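Local coordinates for GlcNAc-alpha-1,4-Gal-releasing endo-beta-galactosidase (Clostridium perfringens, PDB 1UPS), which probably hydrolyses internal beta-galactosidic linkages of glycans as a family 16 glycoside hydrolase, releasing the disaccharide GlcNAc-alpha-1,4-Gal, at residues V75-T79 with L250-T254; F101-H107 with W149-D155; G144-M150 with D170-F176. The contacts are given in a common frame with arbitrary orientation. Residue numbers count along the deposited sequence, not the author numbering.

Contact 1 (V75-T79 with L250-T254); sequences VEYIT and LNIYT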
loop_
_atom_site.group_PDB
_atom_site.type_symbol
_atom_site.label_atom_id
_atom_site.label_comp_id
_atom_site.label_asym_id
_atom_site.label_seq_id
_atom_site.Cartn_x
_atom_site.Cartn_y
_atom_site.Cartn_z
ATOM N N VAL A 75 -12.787 -4.731 18.896
ATOM C CA VAL A 75 -13.421 -5.815 18.148
ATOM C C VAL A 75 -14.705 -5.284 17.490
ATOM O O VAL A 75 -15.777 -5.233 18.117
ATOM C CB VAL A 75 -13.710 -7.055 19.047
ATOM C CG1 VAL A 75 -14.433 -8.179 18.263
ATOM C CG2 VAL A 75 -12.422 -7.566 19.685
ATOM N N GLU A 76 -14.576 -4.873 16.229
ATOM C CA GLU A 76 -15.748 -4.512 15.415
ATOM C C GLU A 76 -16.433 -5.792 14.988
ATOM O O GLU A 76 -15.757 -6.730 14.595
ATOM C CB GLU A 76 -15.275 -3.774 14.158
ATOM C CG GLU A 76 -14.625 -2.442 14.487
ATOM C CD GLU A 76 -14.224 -1.671 13.233
ATOM O OE1 GLU A 76 -14.350 -0.420 13.235
ATOM O OE2 GLU A 76 -13.779 -2.316 12.262
ATOM N N TYR A 77 -17.763 -5.832 15.042
ATOM C CA TYR A 77 -18.480 -7.039 14.660
ATOM C C TYR A 77 -19.804 -6.737 13.983
ATOM O O TYR A 77 -20.400 -5.668 14.193
ATOM C CB TYR A 77 -18.681 -7.983 15.864
ATOM C CG TYR A 77 -19.519 -7.465 17.029
ATOM C CD1 TYR A 77 -18.926 -6.845 18.137
ATOM C CD2 TYR A 77 -20.910 -7.638 17.042
ATOM C CE1 TYR A 77 -19.718 -6.405 19.243
ATOM C CE2 TYR A 77 -21.695 -7.196 18.124
ATOM C CZ TYR A 77 -21.098 -6.591 19.214
ATOM O OH TYR A 77 -21.894 -6.164 20.266
ATOM N N ILE A 78 -20.231 -7.688 13.163
ATOM C CA ILE A 78 -21.549 -7.660 12.542
ATOM C C ILE A 78 -22.333 -8.851 13.083
ATOM O O ILE A 78 -21.877 -9.993 12.977
ATOM C CB ILE A 78 -21.437 -7.811 11.019
ATOM C CG1 ILE A 78 -20.486 -6.747 10.439
ATOM C CG2 ILE A 78 -22.856 -7.737 10.373
ATOM C CD1 ILE A 78 -20.131 -6.977 8.922
ATOM N N THR A 79 -23.514 -8.595 13.639
ATOM C CA THR A 79 -24.359 -9.699 14.091
ATOM C C THR A 79 -25.210 -10.265 12.966
ATOM O O THR A 79 -25.446 -9.591 11.944
ATOM C CB THR A 79 -25.292 -9.280 15.225
ATOM O OG1 THR A 79 -26.113 -8.191 14.782
ATOM C CG2 THR A 79 -24.487 -8.709 16.412
ATOM N N LEU A 250 -11.896 2.361 9.738
ATOM C CA LEU A 250 -11.615 0.981 10.099
ATOM C C LEU A 250 -12.966 0.277 10.173
ATOM O O LEU A 250 -13.835 0.681 10.945
ATOM C CB LEU A 250 -10.907 0.908 11.471
ATOM C CG LEU A 250 -9.425 1.253 11.464
ATOM C CD1 LEU A 250 -8.949 1.638 12.913
ATOM C CD2 LEU A 250 -8.611 0.103 10.906
ATOM N N ASN A 251 -13.149 -0.762 9.364
ATOM C CA ASN A 251 -14.463 -1.396 9.282
ATOM C C ASN A 251 -14.433 -2.848 8.819
ATOM O O ASN A 251 -13.374 -3.395 8.468
ATOM C CB ASN A 251 -15.501 -0.494 8.531
ATOM C CG ASN A 251 -15.238 -0.334 7.036
ATOM O OD1 ASN A 251 -14.129 -0.523 6.553
ATOM N ND2 ASN A 251 -16.297 0.048 6.291
ATOM N N ILE A 252 -15.599 -3.482 8.885
ATOM C CA ILE A 252 -15.747 -4.868 8.492
ATOM C C ILE A 252 -17.073 -4.988 7.747
ATOM O O ILE A 252 -17.999 -4.247 8.034
ATOM C CB ILE A 252 -15.665 -5.793 9.733
ATOM C CG1 ILE A 252 -15.697 -7.273 9.309
ATOM C CG2 ILE A 252 -16.741 -5.418 10.804
ATOM C CD1 ILE A 252 -15.210 -8.261 10.428
ATOM N N TYR A 253 -17.133 -5.891 6.767
ATOM C CA TYR A 253 -18.280 -5.984 5.875
ATOM C C TYR A 253 -18.711 -7.427 5.707
ATOM O O TYR A 253 -17.888 -8.362 5.801
ATOM C CB TYR A 253 -17.863 -5.594 4.469
ATOM C CG TYR A 253 -17.450 -4.189 4.220
ATOM C CD1 TYR A 253 -16.150 -3.767 4.503
ATOM C CD2 TYR A 253 -18.347 -3.273 3.630
ATOM C CE1 TYR A 253 -15.745 -2.444 4.203
ATOM C CE2 TYR A 253 -17.949 -1.955 3.342
ATOM C CZ TYR A 253 -16.636 -1.559 3.637
ATOM O OH TYR A 253 -16.216 -0.268 3.358
ATOM N N THR A 254 -19.996 -7.610 5.411
ATOM C CA THR A 254 -20.422 -8.832 4.718
ATOM C C THR A 254 -21.596 -8.517 3.782
ATOM O O THR A 254 -22.152 -7.418 3.855
ATOM C CB THR A 254 -20.712 -9.991 5.709
ATOM O OG1 THR A 254 -20.840 -11.233 4.972
ATOM C CG2 THR A 254 -22.076 -9.791 6.420
#

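Contact 2 (F101-H107 with W149-D155); sequences FDKSWIH and WMVGMQD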
loop_
_atom_site.group_PDB
_atom_site.type_symbol
_atom_site.label_atom_id
_atom_site.label_comp_id
_atom_site.label_asym_id
_atom_site.label_seq_id
_atom_site.Cartn_x
_atom_site.Cartn_y
_atom_site.Cartn_z
ATOM N N PHE A 101 -13.220 11.048 11.218
ATOM C CA PHE A 101 -13.771 12.320 10.719
ATOM C C PHE A 101 -15.281 12.152 10.525
ATOM O O PHE A 101 -15.817 11.029 10.577
ATOM C CB PHE A 101 -13.136 12.682 9.362
ATOM C CG PHE A 101 -13.449 11.675 8.290
ATOM C CD1 PHE A 101 -12.682 10.515 8.171
ATOM C CD2 PHE A 101 -14.569 11.842 7.469
ATOM C CE1 PHE A 101 -13.016 9.534 7.217
ATOM C CE2 PHE A 101 -14.907 10.875 6.505
ATOM C CZ PHE A 101 -14.122 9.717 6.384
ATOM N N ASP A 102 -15.956 13.270 10.288
ATOM C CA ASP A 102 -17.372 13.274 9.931
ATOM C C ASP A 102 -17.533 14.528 9.095
ATOM O O ASP A 102 -17.380 15.634 9.609
ATOM C CB ASP A 102 -18.214 13.322 11.209
ATOM C CG ASP A 102 -19.708 13.225 10.957
ATOM O OD1 ASP A 102 -20.465 13.263 11.969
ATOM O OD2 ASP A 102 -20.220 13.108 9.826
ATOM N N LYS A 103 -17.811 14.367 7.807
ATOM C CA LYS A 103 -17.756 15.506 6.900
ATOM C C LYS A 103 -18.655 15.257 5.693
ATOM O O LYS A 103 -18.671 14.147 5.156
ATOM C CB LYS A 103 -16.298 15.777 6.457
ATOM C CG LYS A 103 -16.104 17.096 5.674
ATOM C CD LYS A 103 -14.612 17.409 5.513
ATOM C CE LYS A 103 -14.339 18.764 4.833
ATOM N NZ LYS A 103 -14.412 18.667 3.351
ATOM N N SER A 104 -19.383 16.294 5.271
ATOM C CA SER A 104 -20.275 16.196 4.110
ATOM C C SER A 104 -19.526 15.744 2.850
ATOM O O SER A 104 -18.357 16.089 2.659
ATOM C CB SER A 104 -20.936 17.553 3.817
ATOM O OG SER A 104 -21.917 17.876 4.787
ATOM N N TRP A 105 -20.226 14.994 1.995
ATOM C CA TRP A 105 -19.789 14.653 0.636
ATOM C C TRP A 105 -18.617 13.661 0.526
ATOM O O TRP A 105 -18.244 13.284 -0.584
ATOM C CB TRP A 105 -19.458 15.924 -0.174
ATOM C CG TRP A 105 -20.657 16.753 -0.541
ATOM C CD1 TRP A 105 -20.996 17.980 -0.048
ATOM C CD2 TRP A 105 -21.650 16.414 -1.507
ATOM N NE1 TRP A 105 -22.153 18.424 -0.646
ATOM C CE2 TRP A 105 -22.579 17.481 -1.547
ATOM C CE3 TRP A 105 -21.856 15.310 -2.344
ATOM C CZ2 TRP A 105 -23.701 17.476 -2.393
ATOM C CZ3 TRP A 105 -22.979 15.304 -3.191
ATOM C CH2 TRP A 105 -23.881 16.384 -3.200
ATOM N N ILE A 106 -18.070 13.207 1.653
ATOM C CA ILE A 106 -16.863 12.369 1.585
ATOM C C ILE A 106 -17.103 10.986 0.951
ATOM O O ILE A 106 -18.000 10.246 1.376
ATOM C CB ILE A 106 -16.194 12.206 2.970
ATOM C CG1 ILE A 106 -15.752 13.578 3.516
ATOM C CG2 ILE A 106 -14.978 11.262 2.833
ATOM C CD1 ILE A 106 -14.774 14.371 2.574
ATOM N N HIS A 107 -16.277 10.649 -0.042
ATOM C CA HIS A 107 -16.236 9.289 -0.617
ATOM C C HIS A 107 -17.589 8.877 -1.221
ATOM O O HIS A 107 -18.296 7.972 -0.709
ATOM C CB HIS A 107 -15.737 8.240 0.396
ATOM C CG HIS A 107 -15.501 6.894 -0.224
ATOM N ND1 HIS A 107 -14.508 6.673 -1.153
ATOM C CD2 HIS A 107 -16.156 5.717 -0.081
ATOM C CE1 HIS A 107 -14.567 5.418 -1.567
ATOM N NE2 HIS A 107 -15.546 4.811 -0.916
ATOM N N TRP A 149 -8.601 1.762 5.717
ATOM C CA TRP A 149 -8.444 2.570 4.512
ATOM C C TRP A 149 -8.504 4.063 4.804
ATOM O O TRP A 149 -8.939 4.485 5.878
ATOM C CB TRP A 149 -9.488 2.192 3.430
ATOM C CG TRP A 149 -10.947 2.053 3.863
ATOM C CD1 TRP A 149 -11.469 1.214 4.827
ATOM C CD2 TRP A 149 -12.078 2.702 3.244
ATOM N NE1 TRP A 149 -12.845 1.334 4.856
ATOM C CE2 TRP A 149 -13.242 2.231 3.890
ATOM C CE3 TRP A 149 -12.210 3.652 2.208
ATOM C CZ2 TRP A 149 -14.541 2.680 3.550
ATOM C CZ3 TRP A 149 -13.513 4.096 1.862
ATOM C CH2 TRP A 149 -14.652 3.602 2.541
ATOM N N MET A 150 -8.052 4.857 3.836
ATOM C CA MET A 150 -7.981 6.301 4.001
ATOM C C MET A 150 -8.581 6.945 2.768
ATOM O O MET A 150 -8.485 6.396 1.679
ATOM C CB MET A 150 -6.526 6.753 4.196
ATOM C CG MET A 150 -5.892 6.108 5.462
ATOM S SD MET A 150 -4.163 6.609 5.718
ATOM C CE MET A 150 -4.455 8.330 6.141
ATOM N N VAL A 151 -9.234 8.088 2.980
ATOM C CA VAL A 151 -9.872 8.828 1.900
ATOM C C VAL A 151 -9.508 10.299 2.012
ATOM O O VAL A 151 -9.340 10.817 3.116
ATOM C CB VAL A 151 -11.424 8.655 1.910
ATOM C CG1 VAL A 151 -11.807 7.206 1.574
ATOM C CG2 VAL A 151 -12.054 9.077 3.267
ATOM N N GLY A 152 -9.380 10.965 0.869
ATOM C CA GLY A 152 -9.142 12.394 0.849
ATOM C C GLY A 152 -10.265 13.135 1.553
ATOM O O GLY A 152 -11.441 12.733 1.501
ATOM N N MET A 153 -9.905 14.229 2.218
ATOM C CA MET A 153 -10.896 15.002 2.962
ATOM C C MET A 153 -11.595 16.046 2.114
ATOM O O MET A 153 -12.433 16.800 2.631
ATOM C CB MET A 153 -10.252 15.651 4.198
ATOM C CG MET A 153 -9.891 14.626 5.292
ATOM S SD MET A 153 -11.284 13.672 5.970
ATOM C CE MET A 153 -12.350 14.781 6.444
ATOM N N GLN A 154 -11.255 16.110 0.820
ATOM C CA GLN A 154 -11.991 16.963 -0.126
ATOM C C GLN A 154 -12.009 18.416 0.367
ATOM O O GLN A 154 -13.005 19.128 0.264
ATOM C CB GLN A 154 -13.416 16.395 -0.369
ATOM C CG GLN A 154 -13.364 15.022 -1.065
ATOM C CD GLN A 154 -14.675 14.224 -1.034
ATOM O OE1 GLN A 154 -14.638 13.010 -0.859
ATOM N NE2 GLN A 154 -15.812 14.894 -1.215
ATOM N N ASP A 155 -10.869 18.852 0.882
ATOM C CA ASP A 155 -10.763 20.178 1.510
ATOM C C ASP A 155 -10.740 21.331 0.517
ATOM O O ASP A 155 -10.970 22.497 0.902
ATOM C CB ASP A 155 -9.518 20.231 2.405
ATOM C CG ASP A 155 -9.686 19.433 3.685
ATOM O OD1 ASP A 155 -10.793 19.485 4.301
ATOM O OD2 ASP A 155 -8.750 18.754 4.157
#

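Contact 3 (G144-M150 with D170-F176); sequences GHQAWWM and DILETFF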
loop_
_atom_site.group_PDB
_atom_site.type_symbol
_atom_site.label_atom_id
_atom_site.label_comp_id
_atom_site.label_asym_id
_atom_site.label_seq_id
_atom_site.Cartn_x
_atom_site.Cartn_y
_atom_site.Cartn_z
ATOM N N GLY A 144 -17.225 -11.746 2.725
ATOM C CA GLY A 144 -16.973 -10.620 3.602
ATOM C C GLY A 144 -15.502 -10.240 3.601
ATOM O O GLY A 144 -14.657 -10.953 3.042
ATOM N N HIS A 145 -15.205 -9.097 4.206
ATOM C CA HIS A 145 -13.827 -8.629 4.337
ATOM C C HIS A 145 -13.731 -7.621 5.458
ATOM O O HIS A 145 -14.746 -7.136 5.929
ATOM C CB HIS A 145 -13.289 -8.048 3.002
ATOM C CG HIS A 145 -13.867 -6.719 2.594
ATOM N ND1 HIS A 145 -15.094 -6.589 1.978
ATOM C CD2 HIS A 145 -13.332 -5.474 2.634
ATOM C CE1 HIS A 145 -15.302 -5.315 1.674
ATOM N NE2 HIS A 145 -14.243 -4.615 2.066
ATOM N N GLN A 146 -12.508 -7.323 5.886
ATOM C CA GLN A 146 -12.283 -6.209 6.799
ATOM C C GLN A 146 -11.448 -5.184 6.049
ATOM O O GLN A 146 -10.831 -5.514 5.034
ATOM C CB GLN A 146 -11.558 -6.673 8.074
ATOM C CG GLN A 146 -10.270 -7.478 7.813
ATOM C CD GLN A 146 -10.484 -8.974 8.060
ATOM O OE1 GLN A 146 -10.886 -9.365 9.158
ATOM N NE2 GLN A 146 -10.257 -9.798 7.037
ATOM N N ALA A 147 -11.428 -3.945 6.537
ATOM C CA ALA A 147 -10.702 -2.897 5.824
ATOM C C ALA A 147 -10.135 -1.819 6.741
ATOM O O ALA A 147 -10.797 -1.376 7.692
ATOM C CB ALA A 147 -11.598 -2.267 4.746
ATOM N N TRP A 148 -8.893 -1.431 6.440
ATOM C CA TRP A 148 -8.274 -0.251 7.019
ATOM C C TRP A 148 -7.966 0.598 5.807
ATOM O O TRP A 148 -7.207 0.173 4.916
ATOM C CB TRP A 148 -6.982 -0.626 7.728
ATOM C CG TRP A 148 -6.145 0.553 8.186
ATOM C CD1 TRP A 148 -6.568 1.821 8.518
ATOM C CD2 TRP A 148 -4.730 0.539 8.390
ATOM N NE1 TRP A 148 -5.482 2.599 8.876
ATOM C CE2 TRP A 148 -4.349 1.827 8.836
ATOM C CE3 TRP A 148 -3.742 -0.434 8.233
ATOM C CZ2 TRP A 148 -3.011 2.169 9.105
ATOM C CZ3 TRP A 148 -2.410 -0.102 8.509
ATOM C CH2 TRP A 148 -2.060 1.193 8.930
ATOM N N TRP A 149 -8.601 1.762 5.717
ATOM C CA TRP A 149 -8.444 2.570 4.512
ATOM C C TRP A 149 -8.504 4.063 4.804
ATOM O O TRP A 149 -8.939 4.485 5.878
ATOM C CB TRP A 149 -9.488 2.192 3.430
ATOM C CG TRP A 149 -10.947 2.053 3.863
ATOM C CD1 TRP A 149 -11.469 1.214 4.827
ATOM C CD2 TRP A 149 -12.078 2.702 3.244
ATOM N NE1 TRP A 149 -12.845 1.334 4.856
ATOM C CE2 TRP A 149 -13.242 2.231 3.890
ATOM C CE3 TRP A 149 -12.210 3.652 2.208
ATOM C CZ2 TRP A 149 -14.541 2.680 3.550
ATOM C CZ3 TRP A 149 -13.513 4.096 1.862
ATOM C CH2 TRP A 149 -14.652 3.602 2.541
ATOM N N MET A 150 -8.052 4.857 3.836
ATOM C CA MET A 150 -7.981 6.301 4.001
ATOM C C MET A 150 -8.581 6.945 2.768
ATOM O O MET A 150 -8.485 6.396 1.679
ATOM C CB MET A 150 -6.526 6.753 4.196
ATOM C CG MET A 150 -5.892 6.108 5.462
ATOM S SD MET A 150 -4.163 6.609 5.718
ATOM C CE MET A 150 -4.455 8.330 6.141
ATOM N N ASP A 170 -6.653 1.715 0.103
ATOM C CA ASP A 170 -7.111 0.601 0.918
ATOM C C ASP A 170 -5.862 -0.096 1.446
ATOM O O ASP A 170 -5.267 -0.906 0.746
ATOM C CB ASP A 170 -7.969 -0.340 0.078
ATOM C CG ASP A 170 -9.139 0.382 -0.544
ATOM O OD1 ASP A 170 -9.850 1.099 0.208
ATOM O OD2 ASP A 170 -9.371 0.331 -1.764
ATOM N N ILE A 171 -5.423 0.282 2.643
ATOM C CA ILE A 171 -4.160 -0.245 3.196
ATOM C C ILE A 171 -4.309 -1.724 3.489
ATOM O O ILE A 171 -3.362 -2.491 3.319
ATOM C CB ILE A 171 -3.727 0.520 4.478
ATOM C CG1 ILE A 171 -3.692 2.039 4.225
ATOM C CG2 ILE A 171 -2.351 0.042 4.975
ATOM C CD1 ILE A 171 -3.681 2.850 5.542
ATOM N N LEU A 172 -5.503 -2.112 3.926
ATOM C CA LEU A 172 -5.835 -3.514 4.089
ATOM C C LEU A 172 -7.294 -3.687 3.684
ATOM O O LEU A 172 -8.152 -2.906 4.087
ATOM C CB LEU A 172 -5.625 -3.939 5.556
ATOM C CG LEU A 172 -5.860 -5.426 5.850
ATOM C CD1 LEU A 172 -4.882 -5.919 6.942
ATOM C CD2 LEU A 172 -7.294 -5.653 6.346
ATOM N N GLU A 173 -7.567 -4.705 2.873
ATOM C CA GLU A 173 -8.914 -4.975 2.402
ATOM C C GLU A 173 -9.149 -6.485 2.333
ATOM O O GLU A 173 -10.034 -6.961 1.610
ATOM C CB GLU A 173 -9.116 -4.297 1.016
ATOM C CG GLU A 173 -10.577 -4.150 0.652
ATOM C CD GLU A 173 -10.803 -3.572 -0.749
ATOM O OE1 GLU A 173 -11.726 -2.754 -0.864
ATOM O OE2 GLU A 173 -10.126 -3.977 -1.728
ATOM N N THR A 174 -8.364 -7.227 3.122
ATOM C CA THR A 174 -8.286 -8.690 3.036
ATOM C C THR A 174 -9.640 -9.401 3.184
ATOM O O THR A 174 -10.387 -9.150 4.135
ATOM C CB THR A 174 -7.287 -9.188 4.076
ATOM O OG1 THR A 174 -6.023 -8.516 3.840
ATOM C CG2 THR A 174 -6.999 -10.691 3.874
ATOM N N PHE A 175 -9.936 -10.303 2.254
ATOM C CA PHE A 175 -11.199 -11.081 2.276
ATOM C C PHE A 175 -11.144 -12.194 3.298
ATOM O O PHE A 175 -10.105 -12.840 3.435
ATOM C CB PHE A 175 -11.446 -11.757 0.935
ATOM C CG PHE A 175 -11.879 -10.823 -0.177
ATOM C CD1 PHE A 175 -12.529 -11.343 -1.287
ATOM C CD2 PHE A 175 -11.624 -9.446 -0.115
ATOM C CE1 PHE A 175 -12.946 -10.494 -2.332
ATOM C CE2 PHE A 175 -12.023 -8.594 -1.151
ATOM C CZ PHE A 175 -12.679 -9.139 -2.272
ATOM N N PHE A 176 -12.272 -12.471 3.959
ATOM C CA PHE A 176 -12.372 -13.602 4.901
ATOM C C PHE A 176 -12.025 -14.946 4.228
ATOM O O PHE A 176 -11.509 -15.852 4.887
ATOM C CB PHE A 176 -13.800 -13.788 5.449
ATOM C CG PHE A 176 -14.382 -12.593 6.181
ATOM C CD1 PHE A 176 -13.593 -11.545 6.639
ATOM C CD2 PHE A 176 -15.768 -12.547 6.405
ATOM C CE1 PHE A 176 -14.172 -10.448 7.306
ATOM C CE2 PHE A 176 -16.356 -11.458 7.068
ATOM C CZ PHE A 176 -15.562 -10.408 7.512
HETATM O O HOH W 1 -13.482 -2.015 1.136
#

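Contact 1 (V75-T79 with L250-T254)
Strand segments 75-79 and 250-254 belong to different sheets of the beta sandwich and run almost alike, 24° apart, with axes 7.0 Å from each other at closest approach. The nearest CA pair, Glu76 and Ile252 at 6.9 Å, is too far apart for strand pairing, so side chains fill the gap. Glu76, in the m,t rotamer, extends across it: its OE1 lies 2.6 Å from Leu250 O, and its OE2 accepts a hydrogen bond from Trp269 NE1 on strand 267-279, in the same sheet as residues 75-78. Ile78, also m,t, leans over the other strand, its CD1 reaching 3.5 Å from Tyr253 C and 3.6 Å from Ile252 O. Ile252 answers from the opposing sheet with chi1 t, setting its CG2 4.0 Å from both Glu76 CB and Ile78 CG1. Tyr77 points away from the interface, as do Asn251 and Tyr253. Those two take the p and m rotamers, so that Asn251 ND2 donates to Tyr253 OH (3.0 Å), while Asn251 OD1 accepts from Trp149 and the Tyr253 hydroxyl also bonds to Tyr52. The sheets meet through the Ile78-Ile252 pair and inward-reaching Glu76, whose short oxygen-oxygen approach suggests a protonated acid.

Contact 2 (F101-H107 with W149-D155)
One side-chain amide grips two backbone groups that flank a single residue: Gln154 NE2 donates to Trp105 O (3.0 Å), and Gln154 OE1 accepts from His107 N (3.0 Å), with Ile106 held between. NE2 also donates to Asp159 O. Trp105 occupies the third position of the type II turn 103-106, where its positive phi is expected. Under the amide, Ile106 CD1 lies 3.6 Å from Gln154 CD, and Ile106 CG2 touches Val151 CG2 (3.7 Å). Met153 SD sits over the Phe101 face, 4.1 Å from the ring centroid, a Met-aromatic contact. At the far end the edge of Trp149 meets the face of His107, their ring centroids 5.0 Å apart. Lys103 NZ donates to Met153 O (2.8 Å) and also binds Asn158; its salt bridge to Asp155 OD1 (3.8 Å) is long, and Arg122 is the stronger partner of that acid. Side-chain hydrogen bonds to main-chain groups thus fasten residues 103-107 to the loop that follows strand 145-152, over an apolar and aromatic floor.

Contact 3 (G144-M150 with D170-F176)
This is an irregular antiparallel backbone pairing in the sheet that includes strand 145-152, where the chain turns at Ile171. Trp148 and Leu172 form a hydrogen-bonded pair, Trp148 N to Leu172 O at 2.9 Å and Leu172 N to Trp148 O at 3.0 Å; Ile171 N adds a weak bond to Trp148 O (2.9 Å). One step on, Trp149 faces Asp170, so Ile171 and Leu172 oppose Trp148 in a classic beta bulge. The bulge falls within Glu168-Ile169-Asp170-Ile171-Leu172-Glu173, which matches the ExDxxE signature of family 16, whose two glutamates serve in relatives as nucleophile and acid/base. The Asp170 and Glu173 side chains thereby leave on the same side, Asp170 OD1 4.4 Å from Glu173 OE1. A water joins Glu173 OE1 (2.8 Å) to His145 NE2 (2.9 Å), while Arg183 makes a salt bridge with Glu173 OE2 and Ser258 OG hydrogen-bonds His145 ND1. On the other face Ile171 CD1 lies over the Trp148 six-membered ring, 3.7 Å from its centroid. Thr174 O accepts from Gln146 NE2 (3.0 Å), whose OE1 bonds Ser138 N, and Phe176 N donates to Gly144 O (3.0 Å), with Gly144 CA against the Phe176 ring face, where a CB would clash.

Overall arrangement
Strands 246-254 and 145-152 are neighbours in one sheet and tie the three contacts together. Contact 1 and contact 3, centres about 11 Å apart, are joined by probable hydrogen bonds from Ala147 N to Asn251 O and from Tyr253 N to His145 O, each 2.8 Å. Contacts 2 and 3, about 17 Å apart between centres, share Trp149 and Met150. Trp149 also reaches contact 1, through Trp149 NE1 to Asn251 OD1 at 2.8 Å. By analogy with family 16 relatives, the probable catalytic acids are Glu173, in contact 3, and Glu168, just before residues 170-176. The calcium ion is more remote, about 12 Å from the Leu250 side chain of contact 1.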